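Local coordinates for protein alpha-ketoglutarate-dependent 2,4-dichlorophenoxyacetate dioxygenase (Bradyrhizobium diazoefficiens, PDB 5BKE) that probably acts as a 2-oxoglutarate-dependent, metal-requiring dioxygenase that breaks down aryloxyalkanoate herbicides such as 2,4-dichlorophenoxyacetate, at residues C[88-92]-C[269-274]; C[127-133]-C[276-282]; C[111-117]-C[259-265]. One frame throughout, in Å; residues are numbered along the deposited sequence.

How the contacts relate
From the N terminus the chain passes 88-92, 111-117 and 127-133, makes a long excursion, and returns through 259-265, 269-274 and 276-282. Contact 1 closes the loop from 88-92 to 269-274, and contact 3, joining 111-117 to 259-265, lies wholly within that span. Contact 2 pairs 127-133 with 276-282 and therefore crosses both. Contact 2 is the strand pairing inside the larger sheet, contact 3 ties a loop to strand 262-266 of the smaller sheet at the metal, and contact 1 joins the loop after strand 86-87 to the loop between strands 262-266 and 276-281. S128 OG lies 2.7 Å from D117 OD2 and V88 N 3.2 Å from M277 O, while all three contacts touch N-oxalylglycine.

Contact 1: residues C[88-92]-C[269-274]; sequences VSNLG and YDQSQP. With OGA (N-oxalylglycine), chain O.
This is a loop-to-loop contact beside the N-oxalylglycine pocket, to which V88 belongs, between the chain leaving strand 86-87 (88-92) and the connection from strand 262-266 to strand 276-281 (269-274). It buries 245 Å² between irregular segments whose nearest CA atoms, those of N90 and P274, are 6.6 Å apart. D270 to Q273 form a type I beta turn, with Q271 at phi/psi -70/-24° and S272 at -70/-16°. The turn's own bond, Q273 N to D270 O, is weak (3.4 Å); an Asx turn overlaps it, D270 OD1 accepting from S272 N at 3.3 Å and from S272 OG at 2.7 Å. In 88-92, S89 makes an ST turn, its OG (chi1 p) accepting from L91 N at 3.1 Å. N90, the residue most covered by the other segment (109 Å²), directs its CB toward the turn with chi1 p and chi2 -23°. N90 ND2 donates to Q273 O at 2.9 Å and, weakly, to Q271 OE1 at 3.4 Å, whereas its OD1 accepts from the backbone N of R275. An asparagine side chain bonding a beta-turn loop thus packs two irregular connections together beside the pocket. Q271 NE2 bonds L98 O and, weakly, N90 O (3.4 Å). L91 CD2 packs on P274 CB at 4.1 Å. Water 1 bridges V88 O (2.8 Å) and Y269 OH (3.1 Å); V88 CG2 reaches OGA O2 at 3.5 Å. Y269 (chi1 p) makes a cation-pi contact with R275, a ligand-binding residue. Backbone bonds V88 to M277 and N90 to R275 continue the pairing of strands 86-87 and 276-281 into this loop.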
loop_
_atom_site.group_PDB
_atom_site.type_symbol
_atom_site.label_atom_id
_atom_site.label_comp_id
_atom_site.label_asym_id
_atom_site.label_seq_id
_atom_site.Cartn_x
_atom_site.Cartn_y
_atom_site.Cartn_z
ATOM N N VAL C 88 -38.534 -9.215 36.035
ATOM C CA VAL C 88 -38.846 -8.650 34.711
ATOM C C VAL C 88 -39.862 -9.534 33.951
ATOM O O VAL C 88 -39.935 -9.510 32.718
ATOM C CB VAL C 88 -37.567 -8.339 33.878
ATOM C CG1 VAL C 88 -36.743 -7.237 34.539
ATOM C CG2 VAL C 88 -36.717 -9.579 33.675
ATOM N N SER C 89 -40.639 -10.304 34.721
ATOM C CA SER C 89 -41.741 -11.131 34.217
ATOM C C SER C 89 -42.988 -10.305 33.862
ATOM O O SER C 89 -42.998 -9.081 34.015
ATOM C CB SER C 89 -42.097 -12.216 35.246
ATOM O OG SER C 89 -42.945 -11.712 36.263
ATOM N N ASN C 90 -44.034 -10.979 33.383
ATOM C CA ASN C 90 -45.338 -10.339 33.183
ATOM C C ASN C 90 -46.362 -10.708 34.285
ATOM O O ASN C 90 -47.579 -10.581 34.091
ATOM C CB ASN C 90 -45.866 -10.632 31.766
ATOM C CG ASN C 90 -46.292 -12.083 31.566
ATOM O OD1 ASN C 90 -45.856 -12.994 32.273
ATOM N ND2 ASN C 90 -47.149 -12.299 30.577
ATOM N N LEU C 91 -45.847 -11.146 35.438
ATOM C CA LEU C 91 -46.662 -11.665 36.548
ATOM C C LEU C 91 -46.743 -10.695 37.735
ATOM O O LEU C 91 -45.794 -9.953 38.006
ATOM C CB LEU C 91 -46.112 -13.027 37.022
ATOM C CG LEU C 91 -45.656 -14.102 36.016
ATOM C CD1 LEU C 91 -44.861 -15.193 36.716
ATOM C CD2 LEU C 91 -46.819 -14.698 35.231
ATOM N N GLY C 92 -47.885 -10.705 38.428
ATOM C CA GLY C 92 -48.056 -9.965 39.687
ATOM C C GLY C 92 -47.678 -10.831 40.873
ATOM O O GLY C 92 -47.146 -11.932 40.691
ATOM N N TYR C 269 -45.200 -9.549 22.941
ATOM C CA TYR C 269 -45.622 -10.893 23.313
ATOM C C TYR C 269 -47.070 -10.894 23.802
ATOM O O TYR C 269 -47.602 -9.844 24.167
ATOM C CB TYR C 269 -44.659 -11.535 24.332
ATOM C CG TYR C 269 -44.474 -10.810 25.661
ATOM C CD1 TYR C 269 -43.469 -9.843 25.823
ATOM C CD2 TYR C 269 -45.276 -11.121 26.776
ATOM C CE1 TYR C 269 -43.285 -9.188 27.041
ATOM C CE2 TYR C 269 -45.098 -10.470 27.998
ATOM C CZ TYR C 269 -44.101 -9.506 28.126
ATOM O OH TYR C 269 -43.918 -8.865 29.332
ATOM N N ASP C 270 -47.687 -12.076 23.776
ATOM C CA ASP C 270 -49.065 -12.308 24.217
ATOM C C ASP C 270 -49.136 -12.187 25.728
ATOM O O ASP C 270 -48.581 -13.019 26.445
ATOM C CB ASP C 270 -49.505 -13.716 23.782
ATOM C CG ASP C 270 -51.013 -13.956 23.904
ATOM O OD1 ASP C 270 -51.719 -13.243 24.648
ATOM O OD2 ASP C 270 -51.492 -14.894 23.240
ATOM N N GLN C 271 -49.829 -11.158 26.207
ATOM C CA GLN C 271 -49.874 -10.857 27.644
ATOM C C GLN C 271 -50.666 -11.882 28.495
ATOM O O GLN C 271 -50.388 -12.051 29.690
ATOM C CB GLN C 271 -50.323 -9.397 27.868
ATOM C CG GLN C 271 -50.338 -8.873 29.311
ATOM C CD GLN C 271 -49.117 -9.244 30.156
ATOM O OE1 GLN C 271 -47.963 -9.145 29.715
ATOM N NE2 GLN C 271 -49.376 -9.661 31.393
ATOM N N SER C 272 -51.600 -12.602 27.867
ATOM C CA SER C 272 -52.407 -13.625 28.556
ATOM C C SER C 272 -51.638 -14.893 28.987
ATOM O O SER C 272 -52.132 -15.661 29.822
ATOM C CB SER C 272 -53.637 -14.000 27.721
ATOM O OG SER C 272 -53.254 -14.574 26.485
ATOM N N GLN C 273 -50.442 -15.103 28.429
ATOM C CA GLN C 273 -49.609 -16.272 28.768
ATOM C C GLN C 273 -48.419 -15.945 29.686
ATOM O O GLN C 273 -47.817 -14.874 29.543
ATOM C CB GLN C 273 -49.130 -16.969 27.503
ATOM C CG GLN C 273 -50.183 -17.893 26.927
ATOM C CD GLN C 273 -49.725 -18.551 25.656
ATOM O OE1 GLN C 273 -49.006 -19.552 25.687
ATOM N NE2 GLN C 273 -50.142 -17.997 24.521
ATOM N N PRO C 274 -48.082 -16.858 30.632
ATOM C CA PRO C 274 -47.018 -16.537 31.594
ATOM C C PRO C 274 -45.650 -16.350 30.920
ATOM O O PRO C 274 -45.337 -17.030 29.941
ATOM C CB PRO C 274 -47.006 -17.751 32.530
ATOM C CG PRO C 274 -47.586 -18.861 31.731
ATOM C CD PRO C 274 -48.616 -18.217 30.854
HETATM C C1 OGA O . -34.178 -6.655 31.283
HETATM C C2 OGA O . -34.923 -6.606 30.044
HETATM C C4 OGA O . -36.268 -7.880 28.426
HETATM C C5 OGA O . -36.920 -9.235 28.451
HETATM O O1 OGA O . -33.394 -5.703 31.520
HETATM O O2 OGA O . -34.315 -7.651 32.027
HETATM O "O2'" OGA O . -35.075 -5.515 29.501
HETATM O O3 OGA O . -37.671 -9.488 29.421
HETATM N N1 OGA O . -35.363 -7.759 29.558
HETATM O O4 OGA O . -36.675 -10.040 27.523
HETATM O O HOH W 1 -41.711 -10.525 30.783
#

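Contact 2: residues C[127-133]-C[276-282]. With OGA (N-oxalylglycine), chain O.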
loop_
_atom_site.group_PDB
_atom_site.type_symbol
_atom_site.label_atom_id
_atom_site.label_comp_id
_atom_site.label_asym_id
_atom_site.label_seq_id
_atom_site.Cartn_x
_atom_site.Cartn_y
_atom_site.Cartn_z
ATOM N N PHE C 127 -23.175 -5.367 34.373
ATOM C CA PHE C 127 -23.780 -6.533 33.705
ATOM C C PHE C 127 -25.206 -6.772 34.162
ATOM O O PHE C 127 -25.535 -6.562 35.341
ATOM C CB PHE C 127 -22.978 -7.824 33.948
ATOM C CG PHE C 127 -21.549 -7.789 33.449
ATOM C CD1 PHE C 127 -21.129 -6.880 32.470
ATOM C CD2 PHE C 127 -20.628 -8.710 33.937
ATOM C CE1 PHE C 127 -19.815 -6.875 32.021
ATOM C CE2 PHE C 127 -19.308 -8.716 33.482
ATOM C CZ PHE C 127 -18.902 -7.789 32.529
ATOM N N SER C 128 -26.035 -7.216 33.228
ATOM C CA SER C 128 -27.347 -7.778 33.522
ATOM C C SER C 128 -27.403 -9.243 33.100
ATOM O O SER C 128 -26.910 -9.608 32.021
ATOM C CB SER C 128 -28.433 -7.012 32.790
ATOM O OG SER C 128 -28.472 -5.651 33.175
ATOM N N LEU C 129 -28.017 -10.074 33.937
ATOM C CA LEU C 129 -28.050 -11.529 33.712
ATOM C C LEU C 129 -29.487 -12.047 33.742
ATOM O O LEU C 129 -30.115 -12.061 34.802
ATOM C CB LEU C 129 -27.203 -12.254 34.762
ATOM C CG LEU C 129 -25.705 -11.959 34.844
ATOM C CD1 LEU C 129 -25.360 -10.673 35.589
ATOM C CD2 LEU C 129 -25.027 -13.143 35.503
ATOM N N LEU C 130 -29.989 -12.493 32.588
ATOM C CA LEU C 130 -31.394 -12.879 32.444
ATOM C C LEU C 130 -31.619 -14.384 32.271
ATOM O O LEU C 130 -31.094 -15.011 31.338
ATOM C CB LEU C 130 -32.045 -12.098 31.299
ATOM C CG LEU C 130 -33.573 -12.080 31.209
ATOM C CD1 LEU C 130 -34.172 -11.387 32.421
ATOM C CD2 LEU C 130 -34.021 -11.384 29.935
ATOM N N SER C 131 -32.419 -14.940 33.180
ATOM C CA SER C 131 -32.734 -16.364 33.212
ATOM C C SER C 131 -34.191 -16.603 32.812
ATOM O O SER C 131 -35.096 -15.914 33.290
ATOM C CB SER C 131 -32.437 -16.913 34.602
ATOM O OG SER C 131 -32.911 -18.228 34.777
ATOM N N ALA C 132 -34.396 -17.558 31.899
ATOM C CA ALA C 132 -35.732 -17.919 31.395
ATOM C C ALA C 132 -36.326 -19.073 32.210
ATOM O O ALA C 132 -35.891 -20.225 32.092
ATOM C CB ALA C 132 -35.663 -18.280 29.915
ATOM N N ARG C 133 -37.314 -18.754 33.042
ATOM C CA ARG C 133 -37.892 -19.740 33.961
ATOM C C ARG C 133 -39.168 -20.351 33.403
ATOM O O ARG C 133 -39.376 -21.560 33.525
ATOM C CB ARG C 133 -38.118 -19.133 35.351
ATOM C CG ARG C 133 -36.880 -18.491 35.966
ATOM C CD ARG C 133 -35.737 -19.477 36.186
ATOM N NE ARG C 133 -34.628 -18.837 36.892
ATOM C CZ ARG C 133 -34.541 -18.717 38.218
ATOM N NH1 ARG C 133 -33.495 -18.099 38.755
ATOM N NH2 ARG C 133 -35.501 -19.202 39.010
ATOM N N ASP C 276 -42.034 -15.896 32.738
ATOM C CA ASP C 276 -41.258 -15.766 33.966
ATOM C C ASP C 276 -39.768 -15.589 33.644
ATOM O O ASP C 276 -39.036 -16.564 33.401
ATOM C CB ASP C 276 -41.516 -16.944 34.917
ATOM C CG ASP C 276 -40.959 -16.714 36.319
ATOM O OD1 ASP C 276 -40.237 -15.718 36.554
ATOM O OD2 ASP C 276 -41.240 -17.551 37.205
ATOM N N MET C 277 -39.355 -14.319 33.639
ATOM C CA MET C 277 -37.988 -13.908 33.331
ATOM C C MET C 277 -37.439 -13.148 34.538
ATOM O O MET C 277 -38.088 -12.219 35.047
ATOM C CB MET C 277 -37.945 -13.019 32.072
ATOM C CG MET C 277 -38.654 -13.572 30.839
ATOM S SD MET C 277 -37.940 -15.101 30.175
ATOM C CE MET C 277 -36.438 -14.470 29.421
ATOM N N ARG C 278 -36.256 -13.557 34.992
ATOM C CA ARG C 278 -35.643 -13.036 36.221
ATOM C C ARG C 278 -34.204 -12.575 35.961
ATOM O O ARG C 278 -33.425 -13.286 35.329
ATOM C CB ARG C 278 -35.674 -14.097 37.322
ATOM C CG ARG C 278 -37.029 -14.769 37.499
ATOM C CD ARG C 278 -37.052 -15.716 38.678
ATOM N NE ARG C 278 -38.332 -16.408 38.748
ATOM C CZ ARG C 278 -38.661 -17.339 39.644
ATOM N NH1 ARG C 278 -37.806 -17.730 40.588
ATOM N NH2 ARG C 278 -39.868 -17.891 39.586
ATOM N N ARG C 279 -33.875 -11.387 36.463
ATOM C CA ARG C 279 -32.605 -10.700 36.184
ATOM C C ARG C 279 -31.752 -10.499 37.446
ATOM O O ARG C 279 -32.268 -10.101 38.483
ATOM C CB ARG C 279 -32.880 -9.337 35.513
ATOM C CG ARG C 279 -31.657 -8.651 34.906
ATOM C CD ARG C 279 -32.001 -7.302 34.291
ATOM N NE ARG C 279 -31.847 -6.213 35.251
ATOM C CZ ARG C 279 -32.325 -4.972 35.111
ATOM N NH1 ARG C 279 -33.024 -4.609 34.041
ATOM N NH2 ARG C 279 -32.101 -4.078 36.067
ATOM N N ALA C 280 -30.459 -10.794 37.356
ATOM C CA ALA C 280 -29.491 -10.298 38.337
ATOM C C ALA C 280 -28.756 -9.110 37.721
ATOM O O ALA C 280 -28.420 -9.125 36.521
ATOM C CB ALA C 280 -28.514 -11.385 38.751
ATOM N N THR C 281 -28.524 -8.081 38.529
ATOM C CA THR C 281 -27.845 -6.865 38.061
ATOM C C THR C 281 -26.601 -6.558 38.889
ATOM O O THR C 281 -26.661 -6.491 40.122
ATOM C CB THR C 281 -28.794 -5.653 38.015
ATOM O OG1 THR C 281 -30.046 -6.062 37.457
ATOM C CG2 THR C 281 -28.220 -4.558 37.131
ATOM N N VAL C 282 -25.481 -6.400 38.192
ATOM C CA VAL C 282 -24.211 -6.047 38.815
ATOM C C VAL C 282 -24.054 -4.541 38.709
ATOM O O VAL C 282 -24.116 -3.986 37.601
ATOM C CB VAL C 282 -23.018 -6.741 38.131
ATOM C CG1 VAL C 282 -21.701 -6.379 38.820
ATOM C CG2 VAL C 282 -23.218 -8.247 38.112
HETATM C C1 OGA O . -34.178 -6.655 31.283
HETATM C C2 OGA O . -34.923 -6.606 30.044
HETATM C C4 OGA O . -36.268 -7.880 28.426
HETATM C C5 OGA O . -36.920 -9.235 28.451
HETATM O O1 OGA O . -33.394 -5.703 31.520
HETATM O O2 OGA O . -34.315 -7.651 32.027
HETATM O "O2'" OGA O . -35.075 -5.515 29.501
HETATM O O3 OGA O . -37.671 -9.488 29.421
HETATM N N1 OGA O . -35.363 -7.759 29.558
HETATM O O4 OGA O . -36.675 -10.040 27.523
#
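R133 lays its CG over one face of the R278 guanidinium, while R278 CD overlies that of R133. Beneath them runs an antiparallel pair within the larger sheet of the jelly-roll (cupin) fold: the strand axes approach to 4.6 Å, at 157° between directions. L129/A280 and S131/R278 are hydrogen-bonded pairs (L129 N to A280 O 2.8 Å, R278 N to S131 O 3.1 Å); S128/T281, L130/R279 and A132/M277 are non-hydrogen-bonded. On the face of L130, R279 and M277, L130 CD2 meets M277 CE at 4.0 Å, and R279 NH1 donates to OGA O1 at 2.8 Å, its NE held at 2.9 Å by T281 OG1, which also bonds N86. At the corner where 127-133 leaves the sheet, R133 NH2 comes 3.2 Å from R278 NH1, two donors that cannot bond. R278 NH2 pairs with D276 OD2 at 2.8 Å, and D52 forms salt bridges to both arginines. Acidic partners thus offset like charges at the strand end, while R279 binds the metal-chelating C1 carboxylate of N-oxalylglycine.

Contact 3: residues C[111-117]-C[259-265]; sequences NCLWHSD and NRQTMHR. With MN (manganese (II) ion), chain N; OGA (N-oxalylglycine), chain O.
The two-histidine, one-carboxylate facial triad of the jelly-roll 2-oxoglutarate dioxygenases is assembled here, with H115 and D117 of an HxD motif on 111-117 and the distal H264 on strand 262-266. N111 and C112 end a 3-10 segment; beyond them the chain extends and meets the strand at a single antiparallel bridge, H115 N to H264 O 2.9 Å and H264 N to H115 O 2.8 Å. Each histidine's CA-to-CB bond points away from the other segment, yet chi1 p (72° and 64°) with chi2 -84° and -81° swings both rings back so that they converge obliquely, centroids 4.1 Å apart and planes at 58°. H115 ND1 donates to L113 O at 2.9 Å, which orients NE2 to the metal. D117 (chi1 m, chi2 -30°) binds through OD1, its OD2 being hydrogen-bonded to S128. Its backbone N donates to OD1 of N259 (2.9 Å), whose ND2 is hydrogen-bonded to S128 OG, and S116 OG, chi1 t, donates to N259 O (2.8 Å). W114, chi1 m with chi2 107°, spreads its indole against R265, chi1 p and otherwise extended: R265 CD sits 3.6 Å above the centroid of the five-membered ring, a CH-pi contact. The R265 guanidinium forms salt bridges to E143 and to E236 of the second subunit, and water 2 links its NH1 to C112 O, both at 2.8 Å. Manganese is bound by H115 NE2 at 2.0 Å, D117 OD1 at 2.1 Å and H264 NE2 at 2.2 Å, with OGA O1 at 2.0 Å and OGA O2' at 2.2 Å.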
loop_
_atom_site.group_PDB
_atom_site.type_symbol
_atom_site.label_atom_id
_atom_site.label_comp_id
_atom_site.label_asym_id
_atom_site.label_seq_id
_atom_site.Cartn_x
_atom_site.Cartn_y
_atom_site.Cartn_z
ATOM N N ASN C 111 -39.859 -1.950 28.613
ATOM C CA ASN C 111 -38.821 -2.891 28.179
ATOM C C ASN C 111 -38.861 -3.187 26.671
ATOM O O ASN C 111 -37.885 -3.692 26.119
ATOM C CB ASN C 111 -38.842 -4.185 29.015
ATOM C CG ASN C 111 -38.164 -4.025 30.376
ATOM O OD1 ASN C 111 -37.624 -2.964 30.703
ATOM N ND2 ASN C 111 -38.185 -5.089 31.173
ATOM N N CYS C 112 -39.971 -2.842 26.012
ATOM C CA CYS C 112 -40.120 -3.057 24.581
ATOM C C CYS C 112 -39.361 -2.044 23.763
ATOM O O CYS C 112 -39.174 -2.236 22.563
ATOM C CB CYS C 112 -41.596 -3.082 24.170
ATOM S SG CYS C 112 -42.491 -4.502 24.832
ATOM N N LEU C 113 -38.942 -0.961 24.413
ATOM C CA LEU C 113 -38.094 0.052 23.783
ATOM C C LEU C 113 -36.610 -0.289 23.937
ATOM O O LEU C 113 -36.212 -0.917 24.925
ATOM C CB LEU C 113 -38.404 1.437 24.352
ATOM C CG LEU C 113 -39.855 1.930 24.332
ATOM C CD1 LEU C 113 -40.004 3.173 25.200
ATOM C CD2 LEU C 113 -40.334 2.206 22.910
ATOM N N TRP C 114 -35.808 0.106 22.943
ATOM C CA TRP C 114 -34.343 -0.050 22.980
ATOM C C TRP C 114 -33.779 0.743 24.150
ATOM O O TRP C 114 -33.994 1.950 24.251
ATOM C CB TRP C 114 -33.699 0.452 21.687
ATOM C CG TRP C 114 -33.841 -0.454 20.488
ATOM C CD1 TRP C 114 -34.643 -0.253 19.402
ATOM C CD2 TRP C 114 -33.153 -1.689 20.255
ATOM N NE1 TRP C 114 -34.499 -1.290 18.501
ATOM C CE2 TRP C 114 -33.586 -2.180 18.995
ATOM C CE3 TRP C 114 -32.200 -2.429 20.984
ATOM C CZ2 TRP C 114 -33.107 -3.379 18.447
ATOM C CZ3 TRP C 114 -31.726 -3.618 20.443
ATOM C CH2 TRP C 114 -32.182 -4.081 19.179
ATOM N N HIS C 115 -33.069 0.052 25.038
ATOM C CA HIS C 115 -32.581 0.654 26.272
ATOM C C HIS C 115 -31.308 -0.012 26.764
ATOM O O HIS C 115 -30.989 -1.141 26.378
ATOM C CB HIS C 115 -33.673 0.638 27.375
ATOM C CG HIS C 115 -33.966 -0.720 27.951
ATOM N ND1 HIS C 115 -34.834 -1.609 27.353
ATOM C CD2 HIS C 115 -33.536 -1.323 29.084
ATOM C CE1 HIS C 115 -34.913 -2.706 28.088
ATOM N NE2 HIS C 115 -34.129 -2.562 29.141
ATOM N N SER C 116 -30.589 0.716 27.615
ATOM C CA SER C 116 -29.462 0.196 28.387
ATOM C C SER C 116 -29.905 0.278 29.853
ATOM O O SER C 116 -30.439 1.313 30.273
ATOM C CB SER C 116 -28.220 1.050 28.116
ATOM O OG SER C 116 -27.091 0.550 28.792
ATOM N N ASP C 117 -29.732 -0.803 30.614
ATOM C CA ASP C 117 -30.346 -0.898 31.945
ATOM C C ASP C 117 -29.748 0.123 32.899
ATOM O O ASP C 117 -28.512 0.346 32.900
ATOM C CB ASP C 117 -30.181 -2.290 32.572
ATOM C CG ASP C 117 -31.016 -3.361 31.899
ATOM O OD1 ASP C 117 -32.109 -3.075 31.365
ATOM O OD2 ASP C 117 -30.565 -4.525 31.934
ATOM N N ASN C 259 -24.061 -3.665 29.749
ATOM C CA ASN C 259 -24.861 -2.441 29.525
ATOM C C ASN C 259 -24.008 -1.277 29.018
ATOM O O ASN C 259 -24.522 -0.365 28.371
ATOM C CB ASN C 259 -25.620 -2.050 30.806
ATOM C CG ASN C 259 -26.785 -2.992 31.096
ATOM O OD1 ASN C 259 -27.797 -3.013 30.371
ATOM N ND2 ASN C 259 -26.636 -3.795 32.143
ATOM N N ARG C 260 -22.704 -1.345 29.298
ATOM C CA ARG C 260 -21.741 -0.313 28.906
ATOM C C ARG C 260 -21.408 -0.321 27.389
ATOM O O ARG C 260 -20.835 0.658 26.880
ATOM C CB ARG C 260 -20.455 -0.425 29.748
ATOM C CG ARG C 260 -20.694 -0.543 31.258
ATOM C CD ARG C 260 -19.426 -0.864 32.033
ATOM N NE ARG C 260 -18.868 -2.161 31.656
ATOM C CZ ARG C 260 -17.747 -2.689 32.140
ATOM N NH1 ARG C 260 -17.030 -2.049 33.061
ATOM N NH2 ARG C 260 -17.346 -3.881 31.707
ATOM N N GLN C 261 -21.820 -1.390 26.688
ATOM C CA GLN C 261 -21.499 -1.616 25.270
ATOM C C GLN C 261 -22.703 -1.903 24.374
ATOM O O GLN C 261 -22.523 -2.111 23.165
ATOM C CB GLN C 261 -20.515 -2.789 25.125
ATOM C CG GLN C 261 -19.209 -2.613 25.871
ATOM C CD GLN C 261 -18.253 -3.747 25.624
ATOM O OE1 GLN C 261 -17.446 -3.681 24.700
ATOM N NE2 GLN C 261 -18.332 -4.801 26.447
ATOM N N THR C 262 -23.909 -1.937 24.956
ATOM C CA THR C 262 -25.097 -2.437 24.258
ATOM C C THR C 262 -26.383 -1.670 24.547
ATOM O O THR C 262 -26.478 -0.924 25.523
ATOM C CB THR C 262 -25.418 -3.909 24.622
ATOM O OG1 THR C 262 -25.712 -4.005 26.026
ATOM C CG2 THR C 262 -24.290 -4.875 24.243
ATOM N N MET C 263 -27.362 -1.861 23.661
ATOM C CA MET C 263 -28.772 -1.696 23.978
ATOM C C MET C 263 -29.464 -3.036 23.808
ATOM O O MET C 263 -28.935 -3.950 23.158
ATOM C CB MET C 263 -29.443 -0.676 23.066
ATOM C CG MET C 263 -29.163 0.767 23.430
ATOM S SD MET C 263 -30.372 1.887 22.736
ATOM C CE MET C 263 -30.177 1.583 20.970
ATOM N N HIS C 264 -30.653 -3.145 24.394
ATOM C CA HIS C 264 -31.489 -4.327 24.242
ATOM C C HIS C 264 -32.969 -3.956 24.335
ATOM O O HIS C 264 -33.321 -2.835 24.756
ATOM C CB HIS C 264 -31.094 -5.417 25.245
ATOM C CG HIS C 264 -31.315 -5.028 26.664
ATOM N ND1 HIS C 264 -30.429 -4.237 27.359
ATOM C CD2 HIS C 264 -32.335 -5.294 27.512
ATOM C CE1 HIS C 264 -30.898 -4.027 28.574
ATOM N NE2 HIS C 264 -32.045 -4.669 28.696
ATOM N N ARG C 265 -33.823 -4.882 23.897
ATOM C CA ARG C 265 -35.285 -4.730 23.954
ATOM C C ARG C 265 -35.975 -6.091 23.853
ATOM O O ARG C 265 -35.403 -7.060 23.343
ATOM C CB ARG C 265 -35.804 -3.770 22.869
ATOM C CG ARG C 265 -35.688 -4.291 21.436
ATOM C CD ARG C 265 -36.568 -3.515 20.474
ATOM N NE ARG C 265 -36.409 -3.989 19.091
ATOM C CZ ARG C 265 -36.972 -3.426 18.024
ATOM N NH1 ARG C 265 -37.726 -2.336 18.143
ATOM N NH2 ARG C 265 -36.770 -3.951 16.820
HETATM MN MN MN N . -33.516 -4.151 30.286
HETATM C C1 OGA O . -34.178 -6.655 31.283
HETATM C C2 OGA O . -34.923 -6.606 30.044
HETATM C C4 OGA O . -36.268 -7.880 28.426
HETATM C C5 OGA O . -36.920 -9.235 28.451
HETATM O O1 OGA O . -33.394 -5.703 31.520
HETATM O O2 OGA O . -34.315 -7.651 32.027
HETATM O "O2'" OGA O . -35.075 -5.515 29.501
HETATM O O3 OGA O . -37.671 -9.488 29.421
HETATM N N1 OGA O . -35.363 -7.759 29.558
HETATM O O4 OGA O . -36.675 -10.040 27.523
HETATM O O HOH W 2 -38.533 -0.758 20.264
#